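Local coordinates for protein class B carbapenemase GOB-18 (Elizabethkingia meningoseptica, PDB 5K0W) that probably hydrolyses beta-lactam antibiotics, carbapenems among them, as a subclass B3 metallo-beta-lactamase with two zinc ions in its active site, at residues A[105-110]-A[146-151]; A[117-122]-A[150-155]. One frame throughout, in Å; residues are numbered along the deposited sequence.

Contact 1. Residues A[105-110]-A[146-151]; sequences GALQDF and KPVTPD
Lys146 sets CG anti to its carbonyl carbon (chi1 -81°) and stays extended beyond it, so its chain runs along the first turn of helix 107-114 to Asp109. There NZ meets Asp109 OD1 at 2.8 Å, nearly along the C-O axis, in a salt bridge whose two side chains cross at about a right angle. On the way the lysine lays its CB against Gln108 CB, 3.7 Å away. Gln108 has CG anti to the backbone N (chi1 -171°) and bends at chi2, which swings the amide along the loop so that its OE1 rests against the Val148 CG2 methyl (3.2 Å) in van der Waals contact. Ala106 is the N-cap of this helix, which in the metallo-beta-lactamase fold comes shortly after the zinc ligands Asp102 and His103; the loop 146-151 passes along its first turn and leads into edge strand 152-154. Three waters bridge the segments: two join backbone to backbone, Gly105 O to Lys146 N and Gln108 N to Lys146 O, and the third donates to Gln108 OE1 and accepts from Thr149 N. On the buried side Leu107 CD1 approaches Val148 CG1 at 4.2 Å, both residues also resting on Leu128 of helix 125-129.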
loop_
_atom_site.group_PDB
_atom_site.type_symbol
_atom_site.label_atom_id
_atom_site.label_comp_id
_atom_site.label_asym_id
_atom_site.label_seq_id
_atom_site.Cartn_x
_atom_site.Cartn_y
_atom_site.Cartn_z
ATOM N N GLY A 105 5.715 -4.607 -7.775
ATOM C CA GLY A 105 6.597 -4.726 -8.930
ATOM C C GLY A 105 8.087 -4.477 -8.724
ATOM O O GLY A 105 8.908 -5.128 -9.376
ATOM N N ALA A 106 8.457 -3.526 -7.832
ATOM C CA ALA A 106 9.860 -3.211 -7.573
ATOM C C ALA A 106 10.389 -3.813 -6.288
ATOM O O ALA A 106 11.540 -3.554 -5.942
ATOM C CB ALA A 106 10.078 -1.713 -7.587
ATOM N N LEU A 107 9.580 -4.658 -5.615
ATOM C CA LEU A 107 9.889 -5.293 -4.332
ATOM C C LEU A 107 11.128 -6.150 -4.335
ATOM O O LEU A 107 11.905 -6.081 -3.383
ATOM C CB LEU A 107 8.707 -6.119 -3.829
ATOM C CG LEU A 107 7.884 -5.543 -2.701
ATOM C CD1 LEU A 107 6.711 -6.456 -2.409
ATOM C CD2 LEU A 107 8.716 -5.383 -1.427
ATOM N N GLN A 108 11.294 -6.997 -5.369
ATOM C CA GLN A 108 12.466 -7.858 -5.492
ATOM C C GLN A 108 13.694 -7.018 -5.797
ATOM O O GLN A 108 14.746 -7.247 -5.196
ATOM C CB GLN A 108 12.265 -8.959 -6.548
ATOM C CG GLN A 108 13.384 -10.015 -6.560
ATOM C CD GLN A 108 13.584 -10.721 -5.236
ATOM O OE1 GLN A 108 12.774 -10.629 -4.330
ATOM N NE2 GLN A 108 14.691 -11.418 -5.087
ATOM N N ASP A 109 13.540 -6.025 -6.700
ATOM C CA ASP A 109 14.582 -5.085 -7.110
ATOM C C ASP A 109 15.129 -4.377 -5.867
ATOM O O ASP A 109 16.346 -4.302 -5.703
ATOM C CB ASP A 109 14.015 -4.077 -8.132
ATOM C CG ASP A 109 13.529 -4.671 -9.460
ATOM O OD1 ASP A 109 13.964 -5.797 -9.806
ATOM O OD2 ASP A 109 12.764 -3.981 -10.181
ATOM N N PHE A 110 14.229 -3.945 -4.952
ATOM C CA PHE A 110 14.596 -3.311 -3.688
ATOM C C PHE A 110 15.269 -4.291 -2.727
ATOM O O PHE A 110 16.334 -3.968 -2.188
ATOM C CB PHE A 110 13.397 -2.632 -3.016
ATOM C CG PHE A 110 13.238 -1.197 -3.439
ATOM C CD1 PHE A 110 14.130 -0.221 -3.005
ATOM C CD2 PHE A 110 12.210 -0.820 -4.293
ATOM C CE1 PHE A 110 14.010 1.110 -3.436
ATOM C CE2 PHE A 110 12.081 0.515 -4.714
ATOM C CZ PHE A 110 12.985 1.471 -4.284
ATOM N N LYS A 146 8.000 -9.929 -10.185
ATOM C CA LYS A 146 9.105 -10.789 -9.736
ATOM C C LYS A 146 8.765 -11.355 -8.374
ATOM O O LYS A 146 8.620 -10.581 -7.426
ATOM C CB LYS A 146 10.420 -9.999 -9.616
ATOM C CG LYS A 146 11.202 -9.764 -10.896
ATOM C CD LYS A 146 12.298 -8.721 -10.598
ATOM C CE LYS A 146 13.387 -8.640 -11.630
ATOM N NZ LYS A 146 14.664 -8.174 -11.026
ATOM N N PRO A 147 8.607 -12.689 -8.242
ATOM C CA PRO A 147 8.287 -13.260 -6.924
ATOM C C PRO A 147 9.298 -12.888 -5.837
ATOM O O PRO A 147 10.477 -12.712 -6.129
ATOM C CB PRO A 147 8.249 -14.768 -7.196
ATOM C CG PRO A 147 9.007 -14.953 -8.443
ATOM C CD PRO A 147 8.717 -13.751 -9.255
ATOM N N VAL A 148 8.810 -12.712 -4.599
ATOM C CA VAL A 148 9.615 -12.343 -3.423
ATOM C C VAL A 148 9.262 -13.246 -2.218
ATOM O O VAL A 148 8.110 -13.672 -2.085
ATOM C CB VAL A 148 9.572 -10.801 -3.127
ATOM C CG1 VAL A 148 8.173 -10.327 -2.777
ATOM C CG2 VAL A 148 10.557 -10.393 -2.039
ATOM N N THR A 149 10.280 -13.563 -1.382
ATOM C CA THR A 149 10.139 -14.403 -0.187
ATOM C C THR A 149 10.200 -13.575 1.109
ATOM O O THR A 149 11.255 -13.015 1.425
ATOM C CB THR A 149 11.087 -15.584 -0.274
ATOM O OG1 THR A 149 10.678 -16.381 -1.394
ATOM C CG2 THR A 149 11.092 -16.441 0.981
ATOM N N PRO A 150 9.083 -13.453 1.865
ATOM C CA PRO A 150 9.126 -12.638 3.091
ATOM C C PRO A 150 10.011 -13.235 4.180
ATOM O O PRO A 150 10.069 -14.453 4.347
ATOM C CB PRO A 150 7.658 -12.548 3.524
ATOM C CG PRO A 150 7.008 -13.727 2.925
ATOM C CD PRO A 150 7.730 -13.998 1.630
ATOM N N ASP A 151 10.729 -12.355 4.882
ATOM C CA ASP A 151 11.623 -12.681 5.990
ATOM C C ASP A 151 10.809 -12.887 7.268
ATOM O O ASP A 151 11.275 -13.554 8.193
ATOM C CB ASP A 151 12.661 -11.562 6.190
ATOM C CG ASP A 151 13.503 -11.313 4.960
ATOM O OD1 ASP A 151 13.051 -10.552 4.077
ATOM O OD2 ASP A 151 14.599 -11.906 4.861
HETATM O O HOH W 1 8.137 -6.987 -11.096
HETATM O O HOH W 2 8.951 -7.950 -6.907
HETATM O O HOH W 3 13.273 -13.091 -2.201
#

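Contact 2. Residues A[117-122]-A[150-155]; sequences KFYVDK and PDKTLK
Strands 117-121 and 152-154 run parallel, their axes 4.5 Å apart and inclined by 31°, with Tyr119, Val120 and Asp121 bridged to Lys152, Thr153 and Leu154. Leu154 is gripped by both its backbone polar groups: its N donates to Val120 O at 2.7 Å, from above the carbonyl plane, and its O accepts from Lys122 N at 2.8 Å, in plane. The middle of the ladder is looser, since Val120 N to Lys152 O is a weak bond. At the start, Phe118 O takes a 2.8 Å bond from Asp151 N and a weak one from Lys152 N, while Asp151 OD1 accepts from Phe118 N at 2.8 Å, almost straight (172°) but with the donor above the carboxylate plane. With helix 125-129 between them, the strands form a right-handed beta-alpha-beta crossover, and 152-154 is the outermost strand of the seven-stranded sheet. Toward this helix, Pro150 CB packs against both Phe118 CD2 and Val120 CG1, and Leu128 touches Phe118 and Val120. On the other face the Tyr119 ring lies under the Lys152 chain: Lys152 CB sits 3.4 Å from Tyr119 CD1, and Lys152 CD stands over the ring face, offset toward the rim, in a CH-pi contact. Leu154 CD1 reaches Tyr119 CB at 3.8 Å. Asp121, with CG anti to the backbone N, points away from the partner strand, its OD2 hydrogen-bonded to His171 ND1.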
loop_
_atom_site.group_PDB
_atom_site.type_symbol
_atom_site.label_atom_id
_atom_site.label_comp_id
_atom_site.label_asym_id
_atom_site.label_seq_id
_atom_site.Cartn_x
_atom_site.Cartn_y
_atom_site.Cartn_z
ATOM N N LYS A 117 14.888 -6.215 4.979
ATOM C CA LYS A 117 14.030 -7.335 5.342
ATOM C C LYS A 117 12.613 -7.024 4.851
ATOM O O LYS A 117 12.200 -5.859 4.829
ATOM C CB LYS A 117 14.088 -7.629 6.851
ATOM C CG LYS A 117 15.494 -7.942 7.379
ATOM C CD LYS A 117 16.056 -9.279 6.880
ATOM C CE LYS A 117 17.503 -9.511 7.269
ATOM N NZ LYS A 117 18.457 -8.727 6.428
ATOM N N PHE A 118 11.914 -8.050 4.362
ATOM C CA PHE A 118 10.563 -7.905 3.849
ATOM C C PHE A 118 9.562 -8.584 4.777
ATOM O O PHE A 118 9.651 -9.789 4.991
ATOM C CB PHE A 118 10.454 -8.403 2.394
ATOM C CG PHE A 118 9.049 -8.417 1.833
ATOM C CD1 PHE A 118 8.212 -7.306 1.967
ATOM C CD2 PHE A 118 8.570 -9.523 1.137
ATOM C CE1 PHE A 118 6.912 -7.319 1.458
ATOM C CE2 PHE A 118 7.267 -9.537 0.626
ATOM C CZ PHE A 118 6.450 -8.431 0.784
ATOM N N TYR A 119 8.646 -7.791 5.364
ATOM C CA TYR A 119 7.606 -8.269 6.279
ATOM C C TYR A 119 6.255 -8.091 5.589
ATOM O O TYR A 119 5.982 -7.025 5.045
ATOM C CB TYR A 119 7.625 -7.474 7.604
ATOM C CG TYR A 119 8.944 -7.382 8.345
ATOM C CD1 TYR A 119 9.965 -8.300 8.117
ATOM C CD2 TYR A 119 9.137 -6.434 9.341
ATOM C CE1 TYR A 119 11.161 -8.247 8.827
ATOM C CE2 TYR A 119 10.331 -6.368 10.058
ATOM C CZ TYR A 119 11.341 -7.279 9.800
ATOM O OH TYR A 119 12.518 -7.225 10.510
ATOM N N VAL A 120 5.417 -9.125 5.594
ATOM C CA VAL A 120 4.115 -9.081 4.935
ATOM C C VAL A 120 2.998 -9.784 5.734
ATOM O O VAL A 120 3.283 -10.646 6.573
ATOM C CB VAL A 120 4.234 -9.625 3.490
ATOM C CG1 VAL A 120 4.099 -11.146 3.443
ATOM C CG2 VAL A 120 3.229 -8.943 2.564
ATOM N N ASP A 121 1.726 -9.420 5.432
ATOM C CA ASP A 121 0.524 -10.016 6.012
ATOM C C ASP A 121 0.567 -11.495 5.664
ATOM O O ASP A 121 0.819 -11.834 4.503
ATOM C CB ASP A 121 -0.718 -9.382 5.382
ATOM C CG ASP A 121 -2.012 -9.601 6.147
ATOM O OD1 ASP A 121 -2.391 -10.781 6.357
ATOM O OD2 ASP A 121 -2.682 -8.599 6.473
ATOM N N LYS A 122 0.373 -12.372 6.662
ATOM C CA LYS A 122 0.434 -13.815 6.473
ATOM C C LYS A 122 -0.428 -14.299 5.306
ATOM O O LYS A 122 0.048 -15.088 4.485
ATOM C CB LYS A 122 0.095 -14.560 7.766
ATOM C CG LYS A 122 0.647 -15.979 7.819
ATOM C CD LYS A 122 0.195 -16.680 9.078
ATOM C CE LYS A 122 0.823 -18.034 9.235
ATOM N NZ LYS A 122 -0.174 -19.020 9.718
ATOM N N PRO A 150 9.083 -13.453 1.865
ATOM C CA PRO A 150 9.126 -12.638 3.091
ATOM C C PRO A 150 10.011 -13.235 4.180
ATOM O O PRO A 150 10.069 -14.453 4.347
ATOM C CB PRO A 150 7.658 -12.548 3.524
ATOM C CG PRO A 150 7.008 -13.727 2.925
ATOM C CD PRO A 150 7.730 -13.998 1.630
ATOM N N ASP A 151 10.729 -12.355 4.882
ATOM C CA ASP A 151 11.623 -12.681 5.990
ATOM C C ASP A 151 10.809 -12.887 7.268
ATOM O O ASP A 151 11.275 -13.554 8.193
ATOM C CB ASP A 151 12.661 -11.562 6.190
ATOM C CG ASP A 151 13.503 -11.313 4.960
ATOM O OD1 ASP A 151 13.051 -10.552 4.077
ATOM O OD2 ASP A 151 14.599 -11.906 4.861
ATOM N N LYS A 152 9.603 -12.297 7.325
ATOM C CA LYS A 152 8.686 -12.412 8.457
ATOM C C LYS A 152 7.261 -12.314 7.965
ATOM O O LYS A 152 7.007 -11.697 6.929
ATOM C CB LYS A 152 8.948 -11.283 9.472
ATOM C CG LYS A 152 9.433 -11.734 10.843
ATOM C CD LYS A 152 9.660 -10.544 11.789
ATOM C CE LYS A 152 8.410 -10.103 12.522
ATOM N NZ LYS A 152 8.728 -9.315 13.739
ATOM N N THR A 153 6.326 -12.904 8.721
ATOM C CA THR A 153 4.884 -12.855 8.440
ATOM C C THR A 153 4.167 -12.120 9.568
ATOM O O THR A 153 4.512 -12.273 10.735
ATOM C CB THR A 153 4.300 -14.233 8.153
ATOM O OG1 THR A 153 4.523 -15.101 9.276
ATOM C CG2 THR A 153 4.859 -14.841 6.872
ATOM N N LEU A 154 3.206 -11.276 9.210
ATOM C CA LEU A 154 2.491 -10.484 10.190
ATOM C C LEU A 154 0.996 -10.769 10.220
ATOM O O LEU A 154 0.376 -11.095 9.204
ATOM C CB LEU A 154 2.771 -8.981 9.997
ATOM C CG LEU A 154 4.241 -8.521 10.046
ATOM C CD1 LEU A 154 4.378 -7.152 9.472
ATOM C CD2 LEU A 154 4.794 -8.550 11.458
ATOM N N LYS A 155 0.446 -10.698 11.427
ATOM C CA LYS A 155 -0.963 -10.902 11.740
ATOM C C LYS A 155 -1.495 -9.564 12.236
ATOM O O LYS A 155 -0.714 -8.654 12.490
ATOM C CB LYS A 155 -1.126 -11.992 12.815
ATOM C CG LYS A 155 -1.098 -13.400 12.262
ATOM C CD LYS A 155 -2.501 -13.967 12.047
ATOM C CE LYS A 155 -2.469 -15.338 11.429
ATOM N NZ LYS A 155 -2.061 -16.400 12.395
#

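In the fold
Contacts 1 and 2, centred 12 Å apart, follow one another along the chain: helix 107-114 leads into strand 117-121, and the loop 146-151 runs on into strand 152-154, with Pro150 and Asp151 belonging to both. They meet round the Phe118 ring, where CE2 lies 3.6 Å from Val148 CG1 and CZ lies 3.8 Å from Leu107 CD1, giving one shared apolar cluster. Both contacts lie near the zinc site: the side chain of Leu107 is about 7 Å from that of His103 and about 12 Å from a bound zinc ion, while the side chain of Val120 is about 9 Å from that of Gln98 and about 13 Å from a zinc ion.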